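Local coordinates for protein cellobiose 2-epimerase (Ruminococcus albus, PDB 3VW5) that catalyses the reversible epimerization of cellobiose to 4-O-beta-D-glucopyranosyl-D-mannose, acting on the unmodified sugar within an (alpha/alpha)6 barrel, at residues R301-Q306 against Y373-M378. The protein carries 2 engineered substitutions. Numbering follows the deposited sequence.
Sequences RVWWVQ and YHNGRM
The ring of H374 stacks against the side chain of W304 where two helices of the (alpha/alpha)6 barrel start next to each other. The H374 ring and the five-membered ring of W304 form a face-to-face stack. Their centroids are 4.8 Å apart and the planes are tilted by 29°. The closer part is a CH-pi contact. W304 CB sits over one face of the imidazole, 3.6 Å from the centroid of the H374 ring. CG of W304 lies between its backbone N and carbonyl carbon (chi1 74°), which sets the indole alongside the imidazole. Y373 CE2 lies against the opposite face of the H374 ring, offset toward the rim.

Between the two segments a water makes the polar link. It accepts from W303 NE1 at 2.9 Å and from the backbone N of N375 at 2.7 Å. It lies in the plane of the W303 ring, at its edge. N375 OD1 is also 2.8 Å from this water. W303 also touches H374 CB and N375 ND2 more loosely.

The side chains of H374 and N375 have partners beyond the two segments. H374 ND1 is hydrogen-bonded to E308, which also forms a salt bridge with R377 NH2. N375 ND2 is hydrogen-bonded to E348. W304 also meets the ring of H243.

W304 CB and Y373 CE2 lie on opposite faces of the imidazole, and E308 fixes its rotation through ND1. The water satisfies the indole N-H and a backbone N-H at the first turn of helix 373-385. The helices are joined by the W304-H374 packing, the bridging water and, one turn on, the bonds from E308 to H374 and R377.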
ATOM      1  N   ARG A 301      -3.455  10.966 -13.659  1.00 38.63           N
ATOM      2  CA  ARG A 301      -2.712  11.064 -12.405  1.00 36.97           C
ATOM      3  C   ARG A 301      -3.531  10.461 -11.273  1.00 35.36           C
ATOM      4  O   ARG A 301      -4.490  11.071 -10.805  1.00 34.50           O
ATOM      5  CB  ARG A 301      -2.340  12.513 -12.084  1.00 39.37           C
ATOM      6  CG  ARG A 301      -1.178  13.070 -12.910  1.00 38.27           C
ATOM      7  CD  ARG A 301      -1.595  13.580 -14.312  1.00 40.64           C
ATOM      8  NE  ARG A 301      -0.468  14.269 -14.940  1.00 41.01           N
ATOM      9  CZ  ARG A 301       0.506  13.657 -15.612  1.00 39.86           C
ATOM     10  NH1 ARG A 301       0.472  12.339 -15.786  1.00 37.10           N
ATOM     11  NH2 ARG A 301       1.516  14.361 -16.114  1.00 40.27           N
ATOM     12  N   VAL A 302      -3.161   9.239 -10.879  1.00 35.37           N
ATOM     13  CA  VAL A 302      -3.767   8.536  -9.753  1.00 30.18           C
ATOM     14  C   VAL A 302      -3.012   8.967  -8.499  1.00 34.11           C
ATOM     15  O   VAL A 302      -1.773   9.017  -8.496  1.00 34.82           O
ATOM     16  CB  VAL A 302      -3.684   7.006  -9.935  1.00 32.86           C
ATOM     17  CG1 VAL A 302      -4.307   6.279  -8.749  1.00 31.00           C
ATOM     18  CG2 VAL A 302      -4.385   6.584 -11.202  1.00 32.05           C
ATOM     19  N   TRP A 303      -3.753   9.287  -7.439  1.00 34.24           N
ATOM     20  CA  TRP A 303      -3.164   9.934  -6.264  1.00 33.17           C
ATOM     21  C   TRP A 303      -2.050   9.087  -5.611  1.00 37.65           C
ATOM     22  O   TRP A 303      -0.960   9.609  -5.338  1.00 34.18           O
ATOM     23  CB  TRP A 303      -4.251  10.313  -5.249  1.00 30.63           C
ATOM     24  CG  TRP A 303      -4.458   9.284  -4.192  1.00 32.38           C
ATOM     25  CD1 TRP A 303      -3.990   9.323  -2.911  1.00 37.21           C
ATOM     26  CD2 TRP A 303      -5.155   8.040  -4.325  1.00 35.27           C
ATOM     27  NE1 TRP A 303      -4.372   8.192  -2.233  1.00 37.02           N
ATOM     28  CE2 TRP A 303      -5.083   7.386  -3.080  1.00 34.92           C
ATOM     29  CE3 TRP A 303      -5.845   7.424  -5.373  1.00 35.96           C
ATOM     30  CZ2 TRP A 303      -5.667   6.144  -2.855  1.00 36.46           C
ATOM     31  CZ3 TRP A 303      -6.431   6.198  -5.148  1.00 34.91           C
ATOM     32  CH2 TRP A 303      -6.339   5.566  -3.900  1.00 34.49           C
ATOM     33  N   TRP A 304      -2.316   7.793  -5.385  1.00 35.38           N
ATOM     34  CA  TRP A 304      -1.333   6.908  -4.752  1.00 31.23           C
ATOM     35  C   TRP A 304      -0.094   6.728  -5.599  1.00 33.37           C
ATOM     36  O   TRP A 304       1.004   6.543  -5.074  1.00 36.63           O
ATOM     37  CB  TRP A 304      -1.915   5.544  -4.363  1.00 30.48           C
ATOM     38  CG  TRP A 304      -2.185   4.575  -5.490  1.00 30.90           C
ATOM     39  CD1 TRP A 304      -3.399   4.318  -6.067  1.00 28.43           C
ATOM     40  CD2 TRP A 304      -1.245   3.683  -6.134  1.00 34.64           C
ATOM     41  NE1 TRP A 304      -3.269   3.363  -7.045  1.00 27.86           N
ATOM     42  CE2 TRP A 304      -1.964   2.949  -7.103  1.00 33.13           C
ATOM     43  CE3 TRP A 304       0.129   3.446  -5.990  1.00 33.16           C
ATOM     44  CZ2 TRP A 304      -1.355   1.979  -7.921  1.00 32.25           C
ATOM     45  CZ3 TRP A 304       0.734   2.492  -6.815  1.00 34.73           C
ATOM     46  CH2 TRP A 304      -0.012   1.770  -7.765  1.00 32.62           C
ATOM     47  N   VAL A 305      -0.265   6.793  -6.913  1.00 34.94           N
ATOM     48  CA  VAL A 305       0.876   6.700  -7.809  1.00 33.08           C
ATOM     49  C   VAL A 305       1.807   7.911  -7.625  1.00 34.56           C
ATOM     50  O   VAL A 305       3.019   7.759  -7.602  1.00 32.52           O
ATOM     51  CB  VAL A 305       0.423   6.532  -9.268  1.00 30.19           C
ATOM     52  CG1 VAL A 305       1.609   6.565 -10.203  1.00 39.73           C
ATOM     53  CG2 VAL A 305      -0.308   5.217  -9.425  1.00 32.39           C
ATOM     54  N   GLN A 306       1.236   9.109  -7.475  1.00 37.91           N
ATOM     55  CA  GLN A 306       2.034  10.319  -7.267  1.00 30.97           C
ATOM     56  C   GLN A 306       2.802  10.189  -5.969  1.00 35.18           C
ATOM     57  O   GLN A 306       4.005  10.455  -5.914  1.00 33.62           O
ATOM     58  CB  GLN A 306       1.160  11.588  -7.227  1.00 31.18           C
ATOM     59  CG  GLN A 306       0.307  11.861  -8.482  1.00 30.11           C
ATOM     60  CD  GLN A 306       1.032  11.528  -9.778  1.00 34.53           C
ATOM     61  OE1 GLN A 306       2.046  12.146 -10.128  1.00 29.76           O
ATOM     62  NE2 GLN A 306       0.518  10.529 -10.495  1.00 35.52           N
ATOM     63  N   TYR A 373      -3.363   5.650   3.729  1.00 31.97           N
ATOM     64  CA  TYR A 373      -2.125   4.884   3.773  1.00 32.06           C
ATOM     65  C   TYR A 373      -1.058   5.358   2.776  1.00 38.26           C
ATOM     66  O   TYR A 373       0.044   5.748   3.181  1.00 37.18           O
ATOM     67  CB  TYR A 373      -2.454   3.390   3.661  1.00 34.21           C
ATOM     68  CG  TYR A 373      -1.505   2.521   2.861  1.00 37.72           C
ATOM     69  CD1 TYR A 373      -0.249   2.176   3.353  1.00 33.42           C
ATOM     70  CD2 TYR A 373      -1.897   1.982   1.635  1.00 38.67           C
ATOM     71  CE1 TYR A 373       0.597   1.352   2.624  1.00 38.64           C
ATOM     72  CE2 TYR A 373      -1.060   1.162   0.904  1.00 31.43           C
ATOM     73  CZ  TYR A 373       0.183   0.850   1.395  1.00 37.52           C
ATOM     74  OH  TYR A 373       1.019   0.030   0.666  1.00 38.78           O
ATOM     75  N   HIS A 374      -1.382   5.368   1.487  1.00 36.55           N
ATOM     76  CA  HIS A 374      -0.416   5.831   0.489  1.00 34.21           C
ATOM     77  C   HIS A 374       0.069   7.268   0.716  1.00 36.06           C
ATOM     78  O   HIS A 374       1.284   7.537   0.692  1.00 37.91           O
ATOM     79  CB  HIS A 374      -0.960   5.666  -0.938  1.00 35.15           C
ATOM     80  CG  HIS A 374      -0.935   4.253  -1.439  1.00 38.44           C
ATOM     81  ND1 HIS A 374       0.239   3.593  -1.745  1.00 33.72           N
ATOM     82  CD2 HIS A 374      -1.938   3.380  -1.702  1.00 34.47           C
ATOM     83  CE1 HIS A 374      -0.044   2.374  -2.172  1.00 34.23           C
ATOM     84  NE2 HIS A 374      -1.358   2.223  -2.161  1.00 35.90           N
ATOM     85  N   ASN A 375      -0.861   8.201   0.916  1.00 32.71           N
ATOM     86  CA  ASN A 375      -0.455   9.600   1.034  1.00 35.36           C
ATOM     87  C   ASN A 375       0.109   9.918   2.423  1.00 39.41           C
ATOM     88  O   ASN A 375       1.071  10.708   2.555  1.00 37.74           O
ATOM     89  CB  ASN A 375      -1.569  10.570   0.604  1.00 33.63           C
ATOM     90  CG  ASN A 375      -2.855  10.330   1.344  1.00 37.28           C
ATOM     91  OD1 ASN A 375      -2.931   9.448   2.199  1.00 37.81           O
ATOM     92  ND2 ASN A 375      -3.878  11.116   1.032  1.00 37.30           N
ATOM     93  N   GLY A 376      -0.481   9.287   3.443  1.00 37.60           N
ATOM     94  CA  GLY A 376       0.096   9.244   4.780  1.00 35.41           C
ATOM     95  C   GLY A 376       1.529   8.727   4.795  1.00 34.94           C
ATOM     96  O   GLY A 376       2.438   9.369   5.343  1.00 36.22           O
ATOM     97  N   ARG A 377       1.756   7.577   4.168  1.00 34.95           N
ATOM     98  CA  ARG A 377       3.101   7.009   4.175  1.00 38.76           C
ATOM     99  C   ARG A 377       4.130   7.938   3.535  1.00 38.41           C
ATOM    100  O   ARG A 377       5.234   8.081   4.049  1.00 39.09           O
ATOM    101  CB  ARG A 377       3.144   5.624   3.539  1.00 34.80           C
ATOM    102  CG  ARG A 377       4.419   4.869   3.890  1.00 34.01           C
ATOM    103  CD  ARG A 377       4.326   3.398   3.517  1.00 36.48           C
ATOM    104  NE  ARG A 377       4.072   3.221   2.091  1.00 39.11           N
ATOM    105  CZ  ARG A 377       3.895   2.047   1.498  1.00 37.44           C
ATOM    106  NH1 ARG A 377       3.964   0.925   2.202  1.00 39.44           N
ATOM    107  NH2 ARG A 377       3.658   1.997   0.196  1.00 35.44           N
ATOM    108  N   MET A 378       3.763   8.586   2.429  1.00 39.32           N
ATOM    109  CA  MET A 378       4.685   9.512   1.755  1.00 42.24           C
ATOM    110  C   MET A 378       5.123  10.656   2.673  1.00 38.96           C
ATOM    111  O   MET A 378       6.301  11.016   2.731  1.00 34.49           O
ATOM    112  CB  MET A 378       4.056  10.083   0.485  1.00 37.29           C
ATOM    113  CG  MET A 378       4.939  11.066  -0.260  1.00 34.06           C
ATOM    114  SD  MET A 378       3.937  12.339  -1.044  1.00 44.78           S
ATOM    115  CE  MET A 378       3.213  13.148   0.387  1.00 40.18           C
TER
HETATM  116  O   HOH W   1      -3.419   7.351   0.408  1.00 42.06           O